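Local atomic coordinates of syndapin (Drosophila melanogaster, PDB entry 3I2W), a protein that probably takes part in endocytosis and the internalization of plasma membrane proteins, binding phospholipids and working as a homodimer built on its F-BAR domain. Residues P7-E18 and R116-Q127. Residues are numbered along the deposited sequence; the frame is centred on the assembly and turned at random.
Sequences PGNYKRTTKRIE and RKDLEDLFKKAQ
Y10 and F123 clasp each other reciprocally: CB of Y10 sits 3.6 Å from the centroid of the F123 ring and CB of F123 3.5 Å from that of the Y10 ring, two CH-pi contacts over ring faces. The rings lie near parallel, planes 15° apart, but are slid so far that they barely overlap. Y10 turns its ring there with CG between its backbone N and carbonyl carbon (chi1 52°). At the edge of this ring lies OE1 of Q127, which accepts a nearly straight hydrogen bond from G8 N (3.1 Å, 168°), while NE2 of Q127 hydrogen-bonds to Y207 OH. Further along helix 11-58, T14 fits as a knob among R116, L119, E120 and F123. R116 reaches back extended, its guanidinium face over CA of K15; NH1 makes a salt bridge to OE1 of E18 (2.8 Å) and NE another to OE2 of E120 (3.1 Å), both from above the carboxylate planes. A leucine in place of R116 would probably leave both glutamates without their shared cation. Segments 11-18 and 116-127 run antiparallel, axes 9.2 Å apart at closest approach, in the F-BAR bundle; helix 169-240 touches both, and T13 and R12 bond to W271 and H275 of the second subunit.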
loop_
_atom_site.group_PDB
_atom_site.type_symbol
_atom_site.label_atom_id
_atom_site.label_comp_id
_atom_site.label_asym_id
_atom_site.label_seq_id
_atom_site.Cartn_x
_atom_site.Cartn_y
_atom_site.Cartn_z
ATOM N N PRO B 7 -30.357 -0.029 -38.988
ATOM C CA PRO B 7 -30.292 -1.498 -38.782
ATOM C C PRO B 7 -28.976 -1.961 -38.179
ATOM O O PRO B 7 -27.899 -1.453 -38.532
ATOM C CB PRO B 7 -30.426 -2.087 -40.203
ATOM C CG PRO B 7 -31.024 -1.036 -41.005
ATOM C CD PRO B 7 -30.593 0.316 -40.399
ATOM N N GLY B 8 -29.061 -2.915 -37.271
ATOM C CA GLY B 8 -27.874 -3.436 -36.605
ATOM C C GLY B 8 -27.315 -2.591 -35.469
ATOM O O GLY B 8 -26.523 -3.059 -34.689
ATOM N N ASN B 9 -27.709 -1.343 -35.372
ATOM C CA ASN B 9 -27.057 -0.449 -34.464
ATOM C C ASN B 9 -27.406 -0.615 -33.010
ATOM O O ASN B 9 -26.839 0.071 -32.189
ATOM C CB ASN B 9 -27.274 0.992 -34.900
ATOM C CG ASN B 9 -26.201 1.459 -35.849
ATOM O OD1 ASN B 9 -25.228 0.769 -36.071
ATOM N ND2 ASN B 9 -26.361 2.634 -36.397
ATOM N N TYR B 10 -28.301 -1.543 -32.685
ATOM C CA TYR B 10 -28.634 -1.843 -31.305
ATOM C C TYR B 10 -27.505 -2.567 -30.662
ATOM O O TYR B 10 -27.547 -2.889 -29.485
ATOM C CB TYR B 10 -29.843 -2.730 -31.231
ATOM C CG TYR B 10 -29.747 -3.959 -32.083
ATOM C CD1 TYR B 10 -30.304 -4.003 -33.347
ATOM C CD2 TYR B 10 -29.103 -5.063 -31.637
ATOM C CE1 TYR B 10 -30.213 -5.135 -34.134
ATOM C CE2 TYR B 10 -29.022 -6.188 -32.405
ATOM C CZ TYR B 10 -29.572 -6.229 -33.652
ATOM O OH TYR B 10 -29.444 -7.394 -34.379
ATOM N N LYS B 11 -26.455 -2.791 -31.420
ATOM C CA LYS B 11 -25.388 -3.609 -30.940
ATOM C C LYS B 11 -24.503 -2.905 -29.937
ATOM O O LYS B 11 -23.863 -3.561 -29.141
ATOM C CB LYS B 11 -24.627 -4.194 -32.107
ATOM C CG LYS B 11 -25.538 -5.023 -32.974
ATOM C CD LYS B 11 -24.868 -6.296 -33.603
ATOM C CE LYS B 11 -25.398 -6.518 -35.048
ATOM N NZ LYS B 11 -25.219 -7.901 -35.466
ATOM N N ARG B 12 -24.493 -1.576 -29.933
ATOM C CA ARG B 12 -23.837 -0.856 -28.832
ATOM C C ARG B 12 -24.525 -1.203 -27.545
ATOM O O ARG B 12 -23.859 -1.504 -26.615
ATOM C CB ARG B 12 -23.768 0.641 -29.054
ATOM C CG ARG B 12 -23.417 0.955 -30.528
ATOM C CD ARG B 12 -22.655 2.262 -30.794
ATOM N NE ARG B 12 -23.486 3.452 -30.625
ATOM C CZ ARG B 12 -24.309 3.918 -31.554
ATOM N NH1 ARG B 12 -24.427 3.296 -32.721
ATOM N NH2 ARG B 12 -25.018 5.010 -31.318
ATOM N N THR B 13 -25.842 -1.323 -27.517
ATOM C CA THR B 13 -26.513 -1.656 -26.275
ATOM C C THR B 13 -26.252 -3.081 -25.831
ATOM O O THR B 13 -26.049 -3.333 -24.641
ATOM C CB THR B 13 -27.984 -1.344 -26.355
ATOM O OG1 THR B 13 -28.122 0.058 -26.551
ATOM C CG2 THR B 13 -28.681 -1.657 -25.071
ATOM N N THR B 14 -26.263 -4.017 -26.772
ATOM C CA THR B 14 -26.052 -5.382 -26.400
ATOM C C THR B 14 -24.577 -5.532 -26.028
ATOM O O THR B 14 -24.261 -6.224 -25.086
ATOM C CB THR B 14 -26.456 -6.403 -27.492
ATOM O OG1 THR B 14 -25.639 -6.238 -28.633
ATOM C CG2 THR B 14 -27.825 -6.179 -27.962
ATOM N N LYS B 15 -23.663 -4.844 -26.709
ATOM C CA LYS B 15 -22.254 -5.007 -26.352
ATOM C C LYS B 15 -22.110 -4.656 -24.875
ATOM O O LYS B 15 -21.304 -5.239 -24.158
ATOM C CB LYS B 15 -21.338 -4.167 -27.257
ATOM C CG LYS B 15 -19.890 -4.207 -26.914
ATOM C CD LYS B 15 -18.978 -3.659 -28.047
ATOM C CE LYS B 15 -17.589 -3.129 -27.484
ATOM N NZ LYS B 15 -17.727 -1.876 -26.540
ATOM N N ARG B 16 -22.950 -3.741 -24.423
ATOM C CA ARG B 16 -22.845 -3.215 -23.073
ATOM C C ARG B 16 -23.189 -4.253 -21.993
ATOM O O ARG B 16 -22.666 -4.189 -20.915
ATOM C CB ARG B 16 -23.670 -1.932 -22.903
ATOM C CG ARG B 16 -23.678 -1.500 -21.441
ATOM C CD ARG B 16 -24.623 -0.347 -21.105
ATOM N NE ARG B 16 -26.010 -0.663 -21.404
ATOM C CZ ARG B 16 -27.031 0.135 -21.122
ATOM N NH1 ARG B 16 -26.838 1.279 -20.458
ATOM N NH2 ARG B 16 -28.251 -0.220 -21.474
ATOM N N ILE B 17 -24.089 -5.180 -22.289
ATOM C CA ILE B 17 -24.301 -6.331 -21.462
ATOM C C ILE B 17 -22.999 -7.011 -21.172
ATOM O O ILE B 17 -22.717 -7.261 -20.017
ATOM C CB ILE B 17 -25.202 -7.366 -22.164
ATOM C CG1 ILE B 17 -26.591 -6.817 -22.309
ATOM C CG2 ILE B 17 -25.314 -8.630 -21.382
ATOM C CD1 ILE B 17 -27.445 -7.673 -23.138
ATOM N N GLU B 18 -22.229 -7.360 -22.209
ATOM C CA GLU B 18 -20.955 -8.063 -22.056
ATOM C C GLU B 18 -19.878 -7.169 -21.409
ATOM O O GLU B 18 -19.019 -7.648 -20.696
ATOM C CB GLU B 18 -20.476 -8.518 -23.410
ATOM C CG GLU B 18 -19.014 -8.969 -23.426
ATOM C CD GLU B 18 -18.646 -10.080 -24.454
ATOM O OE1 GLU B 18 -19.485 -10.484 -25.258
ATOM O OE2 GLU B 18 -17.501 -10.589 -24.422
ATOM N N ARG B 116 -26.400 -11.690 -23.522
ATOM C CA ARG B 116 -26.205 -10.909 -24.750
ATOM C C ARG B 116 -26.889 -11.508 -25.990
ATOM O O ARG B 116 -27.617 -10.831 -26.711
ATOM C CB ARG B 116 -24.719 -10.739 -24.995
ATOM C CG ARG B 116 -24.374 -9.620 -25.931
ATOM C CD ARG B 116 -22.885 -9.618 -26.209
ATOM N NE ARG B 116 -22.626 -8.907 -27.450
ATOM C CZ ARG B 116 -21.454 -8.464 -27.871
ATOM N NH1 ARG B 116 -20.362 -8.623 -27.164
ATOM N NH2 ARG B 116 -21.393 -7.812 -29.000
ATOM N N LYS B 117 -26.653 -12.786 -26.229
ATOM C CA LYS B 117 -27.133 -13.481 -27.416
ATOM C C LYS B 117 -28.625 -13.443 -27.496
ATOM O O LYS B 117 -29.161 -13.174 -28.547
ATOM C CB LYS B 117 -26.711 -14.937 -27.331
ATOM C CG LYS B 117 -27.349 -15.840 -28.349
ATOM C CD LYS B 117 -26.715 -15.695 -29.722
ATOM C CE LYS B 117 -27.686 -16.047 -30.857
ATOM N NZ LYS B 117 -26.910 -15.935 -32.119
ATOM N N ASP B 118 -29.298 -13.696 -26.369
ATOM C CA ASP B 118 -30.738 -13.669 -26.306
ATOM C C ASP B 118 -31.278 -12.324 -26.688
ATOM O O ASP B 118 -32.233 -12.231 -27.429
ATOM C CB ASP B 118 -31.233 -13.966 -24.915
ATOM C CG ASP B 118 -31.126 -15.415 -24.543
ATOM O OD1 ASP B 118 -30.960 -16.270 -25.429
ATOM O OD2 ASP B 118 -31.172 -15.728 -23.329
ATOM N N LEU B 119 -30.698 -11.263 -26.170
ATOM C CA LEU B 119 -31.231 -9.970 -26.489
ATOM C C LEU B 119 -30.874 -9.449 -27.852
ATOM O O LEU B 119 -31.466 -8.486 -28.315
ATOM C CB LEU B 119 -30.790 -8.961 -25.475
ATOM C CG LEU B 119 -31.935 -8.940 -24.536
ATOM C CD1 LEU B 119 -31.724 -10.186 -23.656
ATOM C CD2 LEU B 119 -31.710 -7.767 -23.794
ATOM N N GLU B 120 -29.875 -10.030 -28.487
ATOM C CA GLU B 120 -29.512 -9.497 -29.764
ATOM C C GLU B 120 -30.569 -10.055 -30.594
ATOM O O GLU B 120 -31.115 -9.359 -31.416
ATOM C CB GLU B 120 -28.167 -10.001 -30.216
ATOM C CG GLU B 120 -27.031 -9.153 -29.743
ATOM C CD GLU B 120 -25.686 -9.755 -30.099
ATOM O OE1 GLU B 120 -25.662 -10.851 -30.675
ATOM O OE2 GLU B 120 -24.646 -9.130 -29.841
ATOM N N ASP B 121 -30.873 -11.326 -30.339
ATOM C CA ASP B 121 -31.989 -12.044 -30.943
ATOM C C ASP B 121 -33.309 -11.300 -30.759
ATOM O O ASP B 121 -34.079 -11.181 -31.681
ATOM C CB ASP B 121 -32.068 -13.480 -30.398
ATOM C CG ASP B 121 -30.919 -14.369 -30.928
ATOM O OD1 ASP B 121 -30.034 -13.890 -31.667
ATOM O OD2 ASP B 121 -30.830 -15.563 -30.589
ATOM N N LEU B 122 -33.563 -10.740 -29.602
ATOM C CA LEU B 122 -34.832 -10.139 -29.414
ATOM C C LEU B 122 -34.894 -8.867 -30.216
ATOM O O LEU B 122 -35.938 -8.560 -30.758
ATOM C CB LEU B 122 -35.046 -9.880 -27.957
ATOM C CG LEU B 122 -36.454 -9.543 -27.574
ATOM C CD1 LEU B 122 -37.286 -10.769 -27.764
ATOM C CD2 LEU B 122 -36.485 -9.109 -26.131
ATOM N N PHE B 123 -33.797 -8.122 -30.308
ATOM C CA PHE B 123 -33.772 -6.908 -31.117
ATOM C C PHE B 123 -33.905 -7.274 -32.586
ATOM O O PHE B 123 -34.532 -6.576 -33.377
ATOM C CB PHE B 123 -32.449 -6.212 -30.998
ATOM C CG PHE B 123 -32.394 -5.165 -29.948
ATOM C CD1 PHE B 123 -33.191 -4.027 -30.022
ATOM C CD2 PHE B 123 -31.500 -5.275 -28.896
ATOM C CE1 PHE B 123 -33.106 -3.041 -29.059
ATOM C CE2 PHE B 123 -31.424 -4.282 -27.949
ATOM C CZ PHE B 123 -32.220 -3.160 -28.034
ATOM N N LYS B 124 -33.266 -8.364 -32.962
ATOM C CA LYS B 124 -33.180 -8.690 -34.338
ATOM C C LYS B 124 -34.588 -8.990 -34.757
ATOM O O LYS B 124 -34.990 -8.597 -35.811
ATOM C CB LYS B 124 -32.248 -9.874 -34.533
ATOM C CG LYS B 124 -31.835 -10.129 -35.941
ATOM C CD LYS B 124 -31.326 -11.530 -36.088
ATOM C CE LYS B 124 -31.099 -11.856 -37.557
ATOM N NZ LYS B 124 -30.061 -10.929 -38.142
ATOM N N LYS B 125 -35.354 -9.657 -33.902
ATOM C CA LYS B 125 -36.726 -10.018 -34.205
ATOM C C LYS B 125 -37.562 -8.750 -34.265
ATOM O O LYS B 125 -38.195 -8.431 -35.238
ATOM C CB LYS B 125 -37.220 -10.889 -33.102
ATOM C CG LYS B 125 -37.977 -12.113 -33.591
ATOM C CD LYS B 125 -38.920 -12.643 -32.508
ATOM C CE LYS B 125 -39.737 -11.489 -31.977
ATOM N NZ LYS B 125 -40.950 -12.059 -31.409
ATOM N N ALA B 126 -37.533 -7.993 -33.204
ATOM C CA ALA B 126 -38.082 -6.678 -33.221
ATOM C C ALA B 126 -37.764 -5.837 -34.466
ATOM O O ALA B 126 -38.522 -4.957 -34.767
ATOM C CB ALA B 126 -37.617 -5.970 -31.994
ATOM N N GLN B 127 -36.651 -6.046 -35.176
ATOM C CA GLN B 127 -36.258 -5.092 -36.226
ATOM C C GLN B 127 -36.541 -5.673 -37.597
ATOM O O GLN B 127 -36.660 -4.928 -38.580
ATOM C CB GLN B 127 -34.781 -4.752 -36.104
ATOM C CG GLN B 127 -34.326 -3.583 -36.921
ATOM C CD GLN B 127 -32.865 -3.254 -36.716
ATOM O OE1 GLN B 127 -31.952 -4.083 -36.959
ATOM N NE2 GLN B 127 -32.616 -2.004 -36.298
#